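Local coordinates for protein beta-galactosidase (PDB 6Y2K) that hydrolyses terminal beta-D-galactose residues from beta-galactosides as a cold-active GH42 glycoside hydrolase that assembles into hexamers, at residues Trp541-Glu551 and Tyr577-Leu587; Val612-Phe620 and Ala648-Gln656. All coordinates share one frame; numbering follows the deposited sequence. Where two conformers were deposited one is given.

Read from the N terminus, the chain first builds a parallel eight-stranded barrel and then the region matched by the trimerisation-domain family, where contact 1 lies. Contact 1 closes a loop of 25 residues, rich in strand and without helix, by laying strand 581-583 along 544-547 at one edge of a mixed sheet. Helix 585-598 then carries the chain toward strand 610-615, where contact 2 opens. Contact 2 closes its own loop of 27 residues between 612-620 and 648-656, joining strands of the four-stranded antiparallel sheet at the C terminus. The two closures follow in series, neither nesting nor crossing, with centres about 32 Å apart.

Contact 1 (Trp541-Glu551 and Tyr577-Leu587); sequences WGAGKLKHWHE and YYLGSCIDNTL
Glu551 and Tyr578 meet at about a right angle, yet carboxylate and phenol ring lie nearly coplanar, 19° apart. Tyr578 OH donates to the syn lone pair of Glu551 OE1 at 2.5 Å, a short bond made at the ring edge. The other oxygen, OE2, takes the indole N-H of Trp549 on its anti side: NE1 lies 2.9 Å from Glu551 OE2, which sits in the indole plane, and the backbone N of Arg496 is a further partner. With both oxygens engaged, the carboxylate's rotation is probably fixed. With an alanine here the shared acceptor is gone, which is likely to leave Tyr578 OH and Trp549 NE1 without this mate and the indole freer to turn.

Beside this group Ser581 OG points at the edge of the His550 ring, 3.4 Å from its CD2, while both ring nitrogens are held by Asp527 and Asp563. A water accepts from Ser581 OG and donates to Glu551 O, bridging the two segments. On the same face, Leu546 CD2 lies 3.8 Å from Ser581 CB.

At the far end Asp584 serves both segments. Its CG stands between backbone N and carbonyl carbon (chi1 69°), bringing OD2 within 2.9 Å of Lys545 N, which approaches from above the carboxylate plane; OD1 accepts from Leu587 N as the N-cap of helix 585-598. Leu587 CD1 rests 3.7 Å from Gly544 CA, where a side chain on the glycine would collide with Asp584 and Leu587.

Backbone bonds, among them Cys582 N to Trp549 O, join these side-chain groups into an antiparallel pairing. Strand 581-583 thus edges the mixed sheet beside 544-547, and the partner segment 541-551 turns a corner at His548, so that 549-551 passes into the neighbouring two-stranded sheet.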
loop_
_atom_site.group_PDB
_atom_site.type_symbol
_atom_site.label_atom_id
_atom_site.label_comp_id
_atom_site.label_asym_id
_atom_site.label_seq_id
_atom_site.Cartn_x
_atom_site.Cartn_y
_atom_site.Cartn_z
ATOM N N TRP A 541 32.343 -0.012 12.149
ATOM C CA TRP A 541 31.433 -0.392 13.242
ATOM C C TRP A 541 30.006 -0.768 12.854
ATOM O O TRP A 541 29.270 -1.268 13.703
ATOM C CB TRP A 541 31.398 0.700 14.319
ATOM C CG TRP A 541 32.613 0.734 15.199
ATOM C CD1 TRP A 541 33.707 -0.096 15.156
ATOM C CD2 TRP A 541 32.833 1.623 16.289
ATOM N NE1 TRP A 541 34.599 0.244 16.145
ATOM C CE2 TRP A 541 34.087 1.298 16.853
ATOM C CE3 TRP A 541 32.097 2.676 16.840
ATOM C CZ2 TRP A 541 34.620 1.991 17.930
ATOM C CZ3 TRP A 541 32.627 3.361 17.914
ATOM C CH2 TRP A 541 33.877 3.012 18.451
ATOM N N GLY A 542 29.606 -0.550 11.607
ATOM C CA GLY A 542 28.263 -0.944 11.186
ATOM C C GLY A 542 27.783 -0.260 9.933
ATOM O O GLY A 542 28.517 0.522 9.312
ATOM N N ALA A 543 26.534 -0.572 9.579
ATOM C CA ALA A 543 25.838 0.036 8.458
ATOM C C ALA A 543 24.409 0.409 8.860
ATOM O O ALA A 543 23.811 -0.202 9.743
ATOM C CB ALA A 543 25.808 -0.918 7.275
ATOM N N GLY A 544 23.878 1.414 8.188
ATOM C CA GLY A 544 22.553 1.927 8.476
ATOM C C GLY A 544 22.350 3.255 7.782
ATOM O O GLY A 544 22.882 3.472 6.689
ATOM N N LYS A 545 21.586 4.135 8.424
ATOM C CA LYS A 545 21.318 5.471 7.911
ATOM C C LYS A 545 21.570 6.547 8.961
ATOM O O LYS A 545 21.644 6.271 10.170
ATOM C CB LYS A 545 19.868 5.573 7.434
ATOM C CG LYS A 545 19.479 4.532 6.401
ATOM C CD LYS A 545 18.020 4.683 6.004
ATOM C CE LYS A 545 17.674 3.805 4.817
ATOM N NZ LYS A 545 16.196 3.793 4.635
ATOM N N LEU A 546 21.706 7.775 8.464
ATOM C CA LEU A 546 21.674 8.983 9.274
ATOM C C LEU A 546 20.482 9.829 8.843
ATOM O O LEU A 546 20.020 9.719 7.709
ATOM C CB LEU A 546 22.973 9.765 9.120
ATOM C CG LEU A 546 23.258 10.465 7.783
ATOM C CD1 LEU A 546 22.718 11.895 7.758
ATOM C CD2 LEU A 546 24.755 10.468 7.537
ATOM N N LYS A 547 20.002 10.678 9.748
ATOM C CA LYS A 547 18.876 11.565 9.479
ATOM C C LYS A 547 19.048 12.912 10.169
ATOM O O LYS A 547 19.798 13.026 11.139
ATOM C CB LYS A 547 17.560 10.919 9.921
ATOM C CG LYS A 547 17.522 10.447 11.365
ATOM C CD LYS A 547 16.297 9.567 11.610
ATOM C CE LYS A 547 16.227 9.083 13.058
ATOM N NZ LYS A 547 14.920 8.408 13.338
ATOM N N HIS A 548 18.388 13.930 9.623
ATOM C CA HIS A 548 18.189 15.255 10.250
ATOM C C HIS A 548 19.380 16.202 10.233
ATOM O O HIS A 548 19.220 17.393 9.911
ATOM C CB HIS A 548 17.659 15.149 11.698
ATOM C CG HIS A 548 16.450 14.278 11.843
ATOM N ND1 HIS A 548 16.154 13.612 13.014
ATOM C CD2 HIS A 548 15.460 13.969 10.970
ATOM C CE1 HIS A 548 15.036 12.925 12.853
ATOM N NE2 HIS A 548 14.595 13.126 11.624
ATOM N N TRP A 549 20.549 15.692 10.616
ATOM C CA TRP A 549 21.747 16.494 10.819
ATOM C C TRP A 549 22.968 15.720 10.316
ATOM O O TRP A 549 23.203 14.591 10.725
ATOM C CB TRP A 549 21.893 16.798 12.308
ATOM C CG TRP A 549 22.863 17.879 12.606
ATOM C CD1 TRP A 549 24.177 17.734 12.951
ATOM C CD2 TRP A 549 22.605 19.280 12.585
ATOM N NE1 TRP A 549 24.756 18.965 13.145
ATOM C CE2 TRP A 549 23.810 19.933 12.930
ATOM C CE3 TRP A 549 21.468 20.051 12.306
ATOM C CZ2 TRP A 549 23.914 21.329 13.013
ATOM C CZ3 TRP A 549 21.567 21.435 12.384
ATOM C CH2 TRP A 549 22.788 22.063 12.735
ATOM N N HIS A 550 23.727 16.350 9.425
ATOM C CA HIS A 550 24.756 15.681 8.630
ATOM C C HIS A 550 25.931 16.642 8.456
ATOM O O HIS A 550 25.978 17.423 7.505
ATOM C CB HIS A 550 24.123 15.251 7.286
ATOM C CG HIS A 550 25.042 14.537 6.341
ATOM N ND1 HIS A 550 24.922 14.657 4.972
ATOM C CD2 HIS A 550 26.054 13.662 6.553
ATOM C CE1 HIS A 550 25.838 13.908 4.382
ATOM N NE2 HIS A 550 26.531 13.284 5.319
ATOM N N GLU A 551 26.866 16.602 9.401
ATOM C CA GLU A 551 28.016 17.518 9.379
ATOM C C GLU A 551 29.041 17.091 8.347
ATOM O O GLU A 551 29.374 15.911 8.261
ATOM C CB GLU A 551 28.673 17.617 10.761
ATOM C CG GLU A 551 27.830 18.392 11.754
ATOM C CD GLU A 551 28.275 18.247 13.191
ATOM O OE1 GLU A 551 29.333 17.621 13.459
ATOM O OE2 GLU A 551 27.546 18.779 14.058
ATOM N N TYR A 577 35.949 10.059 21.131
ATOM C CA TYR A 577 35.198 9.897 19.874
ATOM C C TYR A 577 34.255 11.076 19.645
ATOM O O TYR A 577 33.735 11.648 20.605
ATOM C CB TYR A 577 34.417 8.570 19.891
ATOM C CG TYR A 577 35.340 7.385 20.078
ATOM C CD1 TYR A 577 35.787 7.017 21.350
ATOM C CD2 TYR A 577 35.821 6.670 18.982
ATOM C CE1 TYR A 577 36.668 5.961 21.524
ATOM C CE2 TYR A 577 36.693 5.603 19.141
ATOM C CZ TYR A 577 37.114 5.254 20.414
ATOM O OH TYR A 577 37.988 4.204 20.586
ATOM N N TYR A 578 34.087 11.446 18.375
ATOM C CA TYR A 578 33.139 12.468 17.937
ATOM C C TYR A 578 32.172 11.883 16.896
ATOM O O TYR A 578 32.600 11.215 15.945
ATOM C CB TYR A 578 33.853 13.681 17.319
ATOM C CG TYR A 578 32.887 14.779 16.915
ATOM C CD1 TYR A 578 32.377 15.659 17.863
ATOM C CD2 TYR A 578 32.443 14.907 15.593
ATOM C CE1 TYR A 578 31.463 16.646 17.505
ATOM C CE2 TYR A 578 31.539 15.901 15.225
ATOM C CZ TYR A 578 31.047 16.762 16.186
ATOM O OH TYR A 578 30.148 17.754 15.853
ATOM N N LEU A 579 30.882 12.175 17.074
ATOM C CA LEU A 579 29.828 11.790 16.141
ATOM C C LEU A 579 29.263 13.059 15.512
ATOM O O LEU A 579 28.808 13.947 16.225
ATOM C CB LEU A 579 28.735 11.024 16.894
ATOM C CG LEU A 579 27.411 10.682 16.187
ATOM C CD1 LEU A 579 27.646 9.778 14.988
ATOM C CD2 LEU A 579 26.452 10.033 17.173
ATOM N N GLY A 580 29.271 13.131 14.185
ATOM C CA GLY A 580 28.870 14.328 13.449
ATOM C C GLY A 580 27.519 14.274 12.750
ATOM O O GLY A 580 27.075 15.290 12.220
ATOM N N SER A 581 26.876 13.101 12.717
ATOM C CA SER A 581 25.529 12.961 12.149
ATOM C C SER A 581 24.619 12.207 13.106
ATOM O O SER A 581 25.105 11.393 13.909
ATOM C CB SER A 581 25.576 12.228 10.805
ATOM O OG SER A 581 26.381 12.925 9.853
ATOM N N CYS A 582 23.312 12.483 13.027
ATOM C CA CYS A 582 22.318 11.794 13.861
ATOM C C CYS A 582 21.999 10.412 13.275
ATOM O O CYS A 582 21.024 10.206 12.541
ATOM C CB CYS A 582 21.061 12.640 14.081
ATOM S SG CYS A 582 21.403 14.174 14.988
ATOM N N ILE A 583 22.882 9.478 13.603
ATOM C CA ILE A 583 22.779 8.091 13.158
ATOM C C ILE A 583 21.543 7.416 13.747
ATOM O O ILE A 583 21.047 7.815 14.813
ATOM C CB ILE A 583 24.064 7.293 13.475
ATOM C CG1 ILE A 583 24.407 7.333 14.977
ATOM C CG2 ILE A 583 25.216 7.824 12.628
ATOM C CD1 ILE A 583 25.604 6.503 15.388
ATOM N N ASP A 584 21.038 6.412 13.034
ATOM C CA ASP A 584 19.810 5.707 13.431
ATOM C C ASP A 584 19.987 4.819 14.673
ATOM O O ASP A 584 21.110 4.630 15.175
ATOM C CB ASP A 584 19.202 4.929 12.236
ATOM C CG ASP A 584 20.044 3.726 11.781
ATOM O OD1 ASP A 584 20.852 3.168 12.562
ATOM O OD2 ASP A 584 19.874 3.319 10.608
ATOM N N ASN A 585 18.875 4.287 15.170
ATOM C CA ASN A 585 18.878 3.455 16.385
ATOM C C ASN A 585 19.843 2.253 16.310
ATOM O O ASN A 585 20.537 1.944 17.288
ATOM C CB ASN A 585 17.441 2.988 16.695
ATOM C CG ASN A 585 17.375 1.965 17.819
ATOM O OD1 ASN A 585 17.305 0.760 17.564
ATOM N ND2 ASN A 585 17.400 2.431 19.054
ATOM N N THR A 586 19.870 1.585 15.161
ATOM C CA THR A 586 20.765 0.452 14.936
ATOM C C THR A 586 22.225 0.847 15.129
ATOM O O THR A 586 22.960 0.184 15.863
ATOM C CB THR A 586 20.550 -0.170 13.535
ATOM O OG1 THR A 586 19.271 -0.809 13.514
ATOM C CG2 THR A 586 21.622 -1.212 13.198
ATOM N N LEU A 587 22.626 1.928 14.471
ATOM C CA LEU A 587 23.996 2.410 14.545
ATOM C C LEU A 587 24.330 2.987 15.923
ATOM O O LEU A 587 25.457 2.850 16.381
ATOM C CB LEU A 587 24.252 3.442 13.448
ATOM C CG LEU A 587 24.287 2.881 12.023
ATOM C CD1 LEU A 587 24.258 4.001 11.010
ATOM C CD2 LEU A 587 25.521 2.019 11.811
HETATM O O HOH W 1 28.978 13.694 9.774
#

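Contact 2 (Val612-Phe620 and Ala648-Gln656); sequences VRERGNVIF and ADVAIWKKQ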
loop_
_atom_site.group_PDB
_atom_site.type_symbol
_atom_site.label_atom_id
_atom_site.label_comp_id
_atom_site.label_asym_id
_atom_site.label_seq_id
_atom_site.Cartn_x
_atom_site.Cartn_y
_atom_site.Cartn_z
ATOM N N VAL A 612 16.042 -3.300 32.016
ATOM C CA VAL A 612 16.708 -3.781 33.223
ATOM C C VAL A 612 17.468 -2.617 33.866
ATOM O O VAL A 612 17.952 -1.705 33.180
ATOM C CB VAL A 612 17.680 -4.943 32.909
ATOM C CG1 VAL A 612 18.468 -5.369 34.144
ATOM C CG2 VAL A 612 16.920 -6.141 32.387
ATOM N N ARG A 613 17.548 -2.640 35.187
ATOM C CA ARG A 613 18.394 -1.700 35.920
ATOM C C ARG A 613 18.863 -2.363 37.216
ATOM O O ARG A 613 18.162 -3.220 37.759
ATOM C CB ARG A 613 17.650 -0.384 36.205
ATOM C CG ARG A 613 18.594 0.751 36.545
ATOM C CD ARG A 613 17.921 2.112 36.670
ATOM N NE ARG A 613 18.946 3.148 36.652
ATOM C CZ ARG A 613 19.765 3.454 37.661
ATOM N NH1 ARG A 613 20.693 4.393 37.476
ATOM N NH2 ARG A 613 19.678 2.845 38.849
ATOM N N GLU A 614 20.053 -1.980 37.678
ATOM C CA GLU A 614 20.639 -2.528 38.905
ATOM C C GLU A 614 20.734 -1.498 40.022
ATOM O O GLU A 614 20.999 -0.325 39.771
ATOM C CB GLU A 614 22.045 -3.053 38.630
ATOM C CG GLU A 614 22.090 -4.139 37.570
ATOM C CD GLU A 614 23.452 -4.808 37.450
ATOM O OE1 GLU A 614 23.531 -5.822 36.730
ATOM O OE2 GLU A 614 24.436 -4.337 38.076
ATOM N N ARG A 615 20.520 -1.961 41.252
ATOM C CA ARG A 615 20.886 -1.230 42.467
ATOM C C ARG A 615 21.710 -2.159 43.354
ATOM O O ARG A 615 21.164 -3.059 43.999
ATOM C CB ARG A 615 19.639 -0.750 43.208
ATOM C CG ARG A 615 18.902 0.357 42.466
ATOM C CD ARG A 615 17.783 0.973 43.291
ATOM N NE ARG A 615 18.284 1.656 44.487
ATOM C CZ ARG A 615 17.524 2.149 45.466
ATOM N NH1 ARG A 615 16.196 2.060 45.425
ATOM N NH2 ARG A 615 18.103 2.748 46.501
ATOM N N GLY A 616 23.025 -1.952 43.355
ATOM C CA GLY A 616 23.959 -2.847 44.037
ATOM C C GLY A 616 23.817 -4.278 43.546
ATOM O O GLY A 616 24.016 -4.557 42.364
ATOM N N ASN A 617 23.410 -5.157 44.457
ATOM C CA ASN A 617 23.227 -6.588 44.201
ATOM C C ASN A 617 21.807 -6.960 43.739
ATOM O O ASN A 617 21.505 -8.138 43.561
ATOM C CB ASN A 617 23.639 -7.424 45.445
ATOM C CG ASN A 617 22.654 -7.320 46.614
ATOM O OD1 ASN A 617 22.173 -8.334 47.114
ATOM N ND2 ASN A 617 22.375 -6.104 47.069
ATOM N N VAL A 618 20.930 -5.966 43.551
ATOM C CA VAL A 618 19.540 -6.219 43.117
ATOM C C VAL A 618 19.393 -5.881 41.622
ATOM O O VAL A 618 19.884 -4.836 41.173
ATOM C CB VAL A 618 18.525 -5.411 43.956
ATOM C CG1 VAL A 618 17.087 -5.735 43.550
ATOM C CG2 VAL A 618 18.733 -5.682 45.440
ATOM N N ILE A 619 18.749 -6.789 40.877
ATOM C CA ILE A 619 18.479 -6.624 39.443
ATOM C C ILE A 619 16.972 -6.472 39.271
ATOM O O ILE A 619 16.215 -7.343 39.707
ATOM C CB ILE A 619 18.920 -7.851 38.604
ATOM C CG1 ILE A 619 20.314 -8.355 38.989
ATOM C CG2 ILE A 619 18.909 -7.512 37.121
ATOM C CD1 ILE A 619 21.436 -7.491 38.470
ATOM N N PHE A 620 16.532 -5.383 38.641
ATOM C CA PHE A 620 15.103 -5.146 38.392
ATOM C C PHE A 620 14.858 -5.344 36.903
ATOM O O PHE A 620 15.540 -4.733 36.097
ATOM C CB PHE A 620 14.692 -3.717 38.788
ATOM C CG PHE A 620 14.993 -3.347 40.230
ATOM C CD1 PHE A 620 16.267 -2.948 40.613
ATOM C CD2 PHE A 620 13.987 -3.361 41.196
ATOM C CE1 PHE A 620 16.544 -2.594 41.934
ATOM C CE2 PHE A 620 14.255 -3.005 42.513
ATOM C CZ PHE A 620 15.537 -2.624 42.887
ATOM N N ALA A 648 3.421 -6.119 30.998
ATOM C CA ALA A 648 3.336 -5.099 32.063
ATOM C C ALA A 648 3.731 -5.646 33.454
ATOM O O ALA A 648 3.102 -5.323 34.459
ATOM C CB ALA A 648 1.935 -4.475 32.094
ATOM N N ASP A 649 4.790 -6.451 33.491
ATOM C CA ASP A 649 5.185 -7.208 34.678
ATOM C C ASP A 649 6.598 -6.823 35.104
ATOM O O ASP A 649 7.354 -6.207 34.338
ATOM C CB ASP A 649 5.090 -8.712 34.363
ATOM C CG ASP A 649 5.095 -9.613 35.601
ATOM O OD1 ASP A 649 4.841 -9.124 36.732
ATOM O OD2 ASP A 649 5.373 -10.832 35.415
ATOM N N VAL A 650 6.929 -7.194 36.341
ATOM C CA VAL A 650 8.192 -6.881 36.991
ATOM C C VAL A 650 8.758 -8.172 37.580
ATOM O O VAL A 650 8.011 -8.969 38.148
ATOM C CB VAL A 650 7.976 -5.891 38.168
ATOM C CG1 VAL A 650 9.298 -5.519 38.826
ATOM C CG2 VAL A 650 7.230 -4.641 37.702
ATOM N N ALA A 651 10.066 -8.375 37.442
ATOM C CA ALA A 651 10.769 -9.406 38.206
ATOM C C ALA A 651 11.990 -8.790 38.876
ATOM O O ALA A 651 12.618 -7.881 38.324
ATOM C CB ALA A 651 11.171 -10.570 37.315
ATOM N N ILE A 652 12.312 -9.292 40.069
ATOM C CA ILE A 652 13.430 -8.792 40.868
ATOM C C ILE A 652 14.305 -9.980 41.286
ATOM O O ILE A 652 13.802 -10.960 41.842
ATOM C CB ILE A 652 12.946 -8.014 42.115
ATOM C CG1 ILE A 652 11.960 -6.907 41.682
ATOM C CG2 ILE A 652 14.141 -7.441 42.879
ATOM C CD1 ILE A 652 11.409 -6.068 42.805
ATOM N N TRP A 653 15.601 -9.865 41.002
ATOM C CA TRP A 653 16.592 -10.906 41.246
ATOM C C TRP A 653 17.688 -10.344 42.152
ATOM O O TRP A 653 17.937 -9.137 42.145
ATOM C CB TRP A 653 17.249 -11.346 39.927
ATOM C CG TRP A 653 16.330 -11.947 38.886
ATOM C CD1 TRP A 653 15.363 -11.300 38.152
ATOM C CD2 TRP A 653 16.332 -13.304 38.431
ATOM N NE1 TRP A 653 14.748 -12.185 37.292
ATOM C CE2 TRP A 653 15.322 -13.421 37.446
ATOM C CE3 TRP A 653 17.082 -14.440 38.773
ATOM C CZ2 TRP A 653 15.050 -14.627 36.794
ATOM C CZ3 TRP A 653 16.812 -15.646 38.122
ATOM C CH2 TRP A 653 15.800 -15.726 37.143
ATOM N N LYS A 654 18.351 -11.222 42.902
ATOM C CA LYS A 654 19.539 -10.852 43.675
ATOM C C LYS A 654 20.761 -11.612 43.169
ATOM O O LYS A 654 20.671 -12.801 42.860
ATOM C CB LYS A 654 19.337 -11.084 45.179
ATOM C CG LYS A 654 19.027 -12.508 45.609
ATOM C CD LYS A 654 18.823 -12.569 47.120
ATOM C CE LYS A 654 18.467 -13.974 47.591
ATOM N NZ LYS A 654 18.069 -14.004 49.029
ATOM N N LYS A 655 21.890 -10.916 43.067
ATOM C CA LYS A 655 23.139 -11.531 42.638
ATOM C C LYS A 655 23.609 -12.547 43.684
ATOM O O LYS A 655 23.420 -12.331 44.884
ATOM C CB LYS A 655 24.213 -10.470 42.416
ATOM C CG LYS A 655 23.920 -9.558 41.241
ATOM C CD LYS A 655 25.001 -8.507 41.087
ATOM C CE LYS A 655 24.589 -7.431 40.100
ATOM N NZ LYS A 655 25.641 -6.388 39.970
ATOM N N GLN A 656 24.184 -13.656 43.220
ATOM C CA GLN A 656 24.653 -14.732 44.111
ATOM C C GLN A 656 26.037 -14.404 44.659
ATOM O O GLN A 656 26.865 -13.821 43.959
ATOM C CB GLN A 656 24.682 -16.076 43.378
ATOM C CG GLN A 656 23.296 -16.642 43.077
ATOM C CD GLN A 656 23.306 -17.810 42.094
ATOM O OE1 GLN A 656 24.339 -18.155 41.509
ATOM N NE2 GLN A 656 22.140 -18.425 41.904
HETATM O O HOH W 2 27.070 -5.936 42.417
#
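Antiparallel strand pairing joins 618-620 to 649-655 in the middle of the four-stranded C-terminal sheet, with a salt bridge at one end. The hydrogen-bonded pair Ile619 and Trp653 exchanges two backbone bonds; the one from Ile619 N to Trp653 O, at 2.8 Å, is almost straight (178°). Lys655 N adds a third, to Asn617 O.

On the face carrying Val618, Phe620 and Ile652, Val618 CG1 is tight against Ile652 CG2 at 3.5 Å and also covers one face of the Phe620 ring, offset toward its rim. Phe620 and Ile652 lie side by side, pointing the same way, and both touch Trp339 of helix 333-343. On the other face of the sheet, Ile619 and Trp653 meet through their CB atoms, 4.1 Å apart.

Lys655 crosses Glu614 at about a right angle, its extended chain running past Asn617 to set NZ 3.0 Å from Glu614 OE2, above the carboxylate plane. NZ also donates to a water and, weakly, to Gly616 O.

That carbonyl belongs to a type II' turn from Arg615 to Val618, in which Gly616 has positive phi. The whole is a beta hairpin, 610-615 with 618-623, extended by a third antiparallel strand from the C terminus.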